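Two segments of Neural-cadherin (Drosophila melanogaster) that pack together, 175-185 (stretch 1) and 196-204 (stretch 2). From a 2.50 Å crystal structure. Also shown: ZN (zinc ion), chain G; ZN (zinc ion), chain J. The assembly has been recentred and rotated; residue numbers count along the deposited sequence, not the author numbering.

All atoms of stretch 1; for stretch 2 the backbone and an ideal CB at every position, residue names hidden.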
# COMPACT_ATOMS: atom_id res chain seq x y z
N MET A 175 -29.54 3.05 4.99
CA MET A 175 -28.85 3.83 6.01
C MET A 175 -27.35 3.61 5.94
O MET A 175 -26.88 2.47 5.80
CB MET A 175 -29.36 3.52 7.41
CG MET A 175 -28.82 4.49 8.47
SD MET A 175 -29.70 4.44 10.05
CE MET A 175 -28.40 5.08 11.12
N GLU A 176 -26.60 4.71 6.02
CA GLU A 176 -25.15 4.63 5.97
C GLU A 176 -24.52 4.58 7.36
O GLU A 176 -24.78 5.44 8.21
CB GLU A 176 -24.54 5.78 5.14
CG GLU A 176 -23.11 5.46 4.72
CD GLU A 176 -22.40 6.55 3.94
OE1 GLU A 176 -22.67 7.76 4.15
OE2 GLU A 176 -21.53 6.18 3.12
N TYR A 177 -23.70 3.56 7.58
CA TYR A 177 -22.94 3.41 8.82
C TYR A 177 -21.47 3.64 8.50
O TYR A 177 -20.89 2.92 7.68
CB TYR A 177 -23.18 2.03 9.43
CG TYR A 177 -24.64 1.71 9.63
CD1 TYR A 177 -25.40 1.14 8.60
CD2 TYR A 177 -25.28 1.98 10.85
CE1 TYR A 177 -26.74 0.83 8.78
CE2 TYR A 177 -26.63 1.68 11.04
CZ TYR A 177 -27.36 1.11 9.99
OH TYR A 177 -28.69 0.83 10.14
N VAL A 178 -20.87 4.64 9.16
CA VAL A 178 -19.52 5.07 8.81
C VAL A 178 -18.51 4.75 9.91
O VAL A 178 -18.69 5.13 11.06
CB VAL A 178 -19.47 6.59 8.45
CG1 VAL A 178 -18.05 7.03 8.16
CG2 VAL A 178 -20.36 6.90 7.27
N LEU A 179 -17.46 4.04 9.55
CA LEU A 179 -16.30 3.92 10.43
C LEU A 179 -15.10 4.54 9.76
O LEU A 179 -14.90 4.35 8.55
CB LEU A 179 -15.98 2.46 10.69
CG LEU A 179 -17.00 1.54 11.32
CD1 LEU A 179 -16.39 0.16 11.36
CD2 LEU A 179 -17.30 2.05 12.71
N TYR A 180 -14.32 5.28 10.53
CA TYR A 180 -12.98 5.65 10.10
C TYR A 180 -12.00 4.66 10.69
O TYR A 180 -12.02 4.40 11.90
CB TYR A 180 -12.64 7.10 10.48
CG TYR A 180 -13.35 8.09 9.60
CD1 TYR A 180 -14.69 8.41 9.82
CD2 TYR A 180 -12.70 8.71 8.54
CE1 TYR A 180 -15.35 9.31 9.02
CE2 TYR A 180 -13.35 9.62 7.72
CZ TYR A 180 -14.68 9.91 7.97
OH TYR A 180 -15.35 10.81 7.18
N VAL A 181 -11.19 4.06 9.83
CA VAL A 181 -10.35 2.93 10.20
C VAL A 181 -8.90 3.24 9.85
O VAL A 181 -8.62 4.10 9.01
CB VAL A 181 -10.78 1.66 9.46
CG1 VAL A 181 -12.16 1.17 9.94
CG2 VAL A 181 -10.79 1.89 7.94
N LYS A 182 -7.98 2.54 10.50
CA LYS A 182 -6.58 2.85 10.39
C LYS A 182 -5.86 1.56 10.69
O LYS A 182 -6.36 0.74 11.47
CB LYS A 182 -6.24 3.89 11.46
CG LYS A 182 -4.94 4.64 11.33
CD LYS A 182 -4.77 5.48 12.60
CE LYS A 182 -3.47 6.25 12.64
NZ LYS A 182 -3.52 7.47 11.79
N ALA A 183 -4.72 1.35 10.05
CA ALA A 183 -3.85 0.25 10.41
C ALA A 183 -2.53 0.84 10.87
O ALA A 183 -1.99 1.74 10.22
CB ALA A 183 -3.64 -0.69 9.26
N GLU A 184 -2.03 0.38 12.00
CA GLU A 184 -0.85 0.97 12.59
C GLU A 184 0.21 -0.08 12.74
O GLU A 184 -0.06 -1.25 13.06
CB GLU A 184 -1.15 1.64 13.93
CG GLU A 184 0.03 2.43 14.49
CD GLU A 184 -0.27 3.18 15.79
OE1 GLU A 184 -1.41 3.65 15.96
OE2 GLU A 184 0.64 3.31 16.63
N ASP A 185 1.44 0.36 12.51
CA ASP A 185 2.62 -0.45 12.56
C ASP A 185 3.07 -0.62 14.01
O ASP A 185 3.06 0.33 14.78
CB ASP A 185 3.70 0.29 11.80
CG ASP A 185 4.76 -0.61 11.31
OD1 ASP A 185 4.83 -1.76 11.79
OD2 ASP A 185 5.51 -0.18 10.43
N UNK A 196 4.46 4.38 12.15
CA UNK A 196 3.77 4.79 10.93
C UNK A 196 2.46 4.05 10.79
O UNK A 196 2.26 2.97 11.35
CB UNK A 196 4.65 4.55 9.70
N UNK A 197 1.57 4.61 9.98
CA UNK A 197 0.32 3.97 9.75
C UNK A 197 -0.27 4.33 8.40
O UNK A 197 0.25 5.14 7.66
CB UNK A 197 -0.66 4.33 10.87
N UNK A 198 -1.37 3.67 8.07
CA UNK A 198 -2.14 4.03 6.93
C UNK A 198 -2.74 5.40 7.18
O UNK A 198 -2.67 5.92 8.29
CB UNK A 198 -3.22 2.98 6.64
N UNK A 199 -3.33 6.00 6.14
CA UNK A 199 -4.28 7.08 6.38
C UNK A 199 -5.49 6.55 7.15
O UNK A 199 -5.73 5.33 7.20
CB UNK A 199 -4.72 7.72 5.06
N UNK A 200 -6.24 7.46 7.76
CA UNK A 200 -7.50 7.13 8.40
C UNK A 200 -8.55 7.13 7.31
O UNK A 200 -9.02 8.20 6.91
CB UNK A 200 -7.85 8.11 9.52
N UNK A 201 -8.88 5.95 6.82
CA UNK A 201 -9.82 5.79 5.72
C UNK A 201 -11.26 5.68 6.19
O UNK A 201 -11.55 5.18 7.28
CB UNK A 201 -9.45 4.55 4.90
N UNK A 202 -12.16 6.10 5.32
CA UNK A 202 -13.58 6.05 5.59
C UNK A 202 -14.21 4.80 5.01
O UNK A 202 -14.17 4.58 3.80
CB UNK A 202 -14.27 7.30 5.03
N UNK A 203 -14.82 4.01 5.89
CA UNK A 203 -15.56 2.82 5.51
C UNK A 203 -17.05 3.11 5.64
O UNK A 203 -17.56 3.46 6.72
CB UNK A 203 -15.16 1.62 6.37
N UNK A 204 -17.72 2.97 4.50
CA UNK A 204 -19.14 3.20 4.37
C UNK A 204 -19.85 1.86 4.27
O UNK A 204 -19.60 1.09 3.34
CB UNK A 204 -19.45 4.08 3.15
ZN ZN G . 5.87 -0.78 8.86
ZN ZN J . -6.01 11.45 13.20

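Position 196 lies beside the end of stretch 1. Its ideal CB points sideways, 4.8 Å from Asp185 CB. Its O accepts a backbone hydrogen bond from Asp185 N at 3.0 Å. A polar or medium-sized side chain would suit. The residue is Gln196.

Position 197 points its CB toward stretch 1. The ideal CB sits 3.0 Å from Ala183 O, a very close contact that leaves little room for bulk, and 3.8 Å from Lys182 CE. A small residue fits best, and a hydroxyl could meet the lysine chain; alanine, serine or glycine are reasonable. It is Ser197, in rotamer p. The close contact remains, with CB 3.0 Å from Ala183 O, and OG reaches within 3.2 Å of Lys182 CE.

Position 198 also points toward stretch 1. Its N donates to Ala183 O at 3.0 Å. Its own carbonyl is not paired with Ala183 N, so that amide needs another acceptor. A short side chain with an oxygen, such as serine, threonine or aspartate, would suit. It is Thr198. In rotamer p, OG1 accepts from Ala183 N at 2.9 Å with a nearly straight N-H...O angle of 173°. OG1 also donates to the O of position 199 at 2.8 Å. CG2 packs 3.6 Å from Ala183 CB. The side chain thus takes a backbone-like role.

Position 199 points away, with nothing of stretch 1 near its CB. Phi of -63° allows proline among many others. It is Pro199.

Position 200 points sideways, with its ideal CB 4.9 Å from Lys182 CG. The lysine favours an acidic or other polar chain. The zinc of chain J, 5.3 Å from the ideal CB, favours a metal-binding side chain such as an acid or histidine. Glu200 supplies the charge: Lys182 NZ to OE2 is a weak hydrogen bond of 3.3 Å, part of a salt bridge. OE2 also binds that zinc at 2.2 Å.

Position 201 is paired with Val181. Val181 N donates to the O of position 201 (2.8 Å), and the N of position 201 donates to Val181 O (2.9 Å). CB lies on the Val181 side of the sheet, so a beta-branched or long chain would do. It is Glu201. Its CB is 4.3 Å from Val181 CG2, but its end leads away.

Position 202 shares a face with Tyr180 and Val178. Its ideal CB is 3.7 Å from Tyr180 CE2, and Glu176 offers a carboxylate further along. A long basic chain is favoured. Arg202 extends fully through chi3. CG lies over the Tyr180 ring, NH2 bridges to Glu176 OE1 at 3.0 Å, and Val178 CG2 covers one guanidinium face. Water 1 links NE and Tyr180 OH.

Position 203 lies beside Leu179 and Val181, so an aliphatic residue is expected. Leu203 brings CD2 to 4.4 Å from Leu179 CD1. Its backbone pairs with Leu179 in both directions.

Position 204 has its ideal CB 3.0 Å from Glu176 OE2. That favours a small donor. Ser204 OG donates to Glu176 OE2 at 2.6 Å.

Stretch 2 (196-204) QSTPEERLS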
# COMPACT_ATOMS: atom_id res chain seq x y z
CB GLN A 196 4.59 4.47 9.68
CG GLN A 196 5.95 5.11 9.56
CD GLN A 196 6.99 4.13 8.99
OE1 GLN A 196 6.65 3.04 8.52
NE2 GLN A 196 8.25 4.52 9.06
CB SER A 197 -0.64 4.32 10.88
OG SER A 197 -0.79 5.71 11.01
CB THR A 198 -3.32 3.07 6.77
OG1 THR A 198 -4.16 3.19 7.93
CG2 THR A 198 -2.84 1.62 6.63
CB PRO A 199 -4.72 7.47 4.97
CG PRO A 199 -3.61 7.02 4.08
CD PRO A 199 -3.10 5.76 4.70
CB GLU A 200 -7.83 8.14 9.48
CG GLU A 200 -6.70 8.27 10.49
CD GLU A 200 -6.96 9.30 11.54
OE1 GLU A 200 -7.99 10.00 11.47
OE2 GLU A 200 -6.11 9.41 12.46
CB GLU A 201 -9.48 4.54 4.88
CG GLU A 201 -8.45 4.78 3.78
CD GLU A 201 -8.93 5.71 2.67
OE1 GLU A 201 -10.12 6.10 2.62
OE2 GLU A 201 -8.09 6.07 1.83
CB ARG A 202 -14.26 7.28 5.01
CG ARG A 202 -15.71 7.38 5.32
CD ARG A 202 -16.21 8.64 4.71
NE ARG A 202 -17.62 8.91 4.98
CZ ARG A 202 -18.63 8.45 4.26
NH1 ARG A 202 -18.41 7.64 3.23
NH2 ARG A 202 -19.87 8.80 4.58
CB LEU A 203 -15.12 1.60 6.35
CG LEU A 203 -15.98 0.32 6.28
CD1 LEU A 203 -16.16 -0.17 4.85
CD2 LEU A 203 -15.40 -0.77 7.15
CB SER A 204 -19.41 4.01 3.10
OG SER A 204 -20.72 3.75 2.62
O HOH W 1 -18.46 10.86 7.34
O HOH W 2 -3.85 12.61 12.74
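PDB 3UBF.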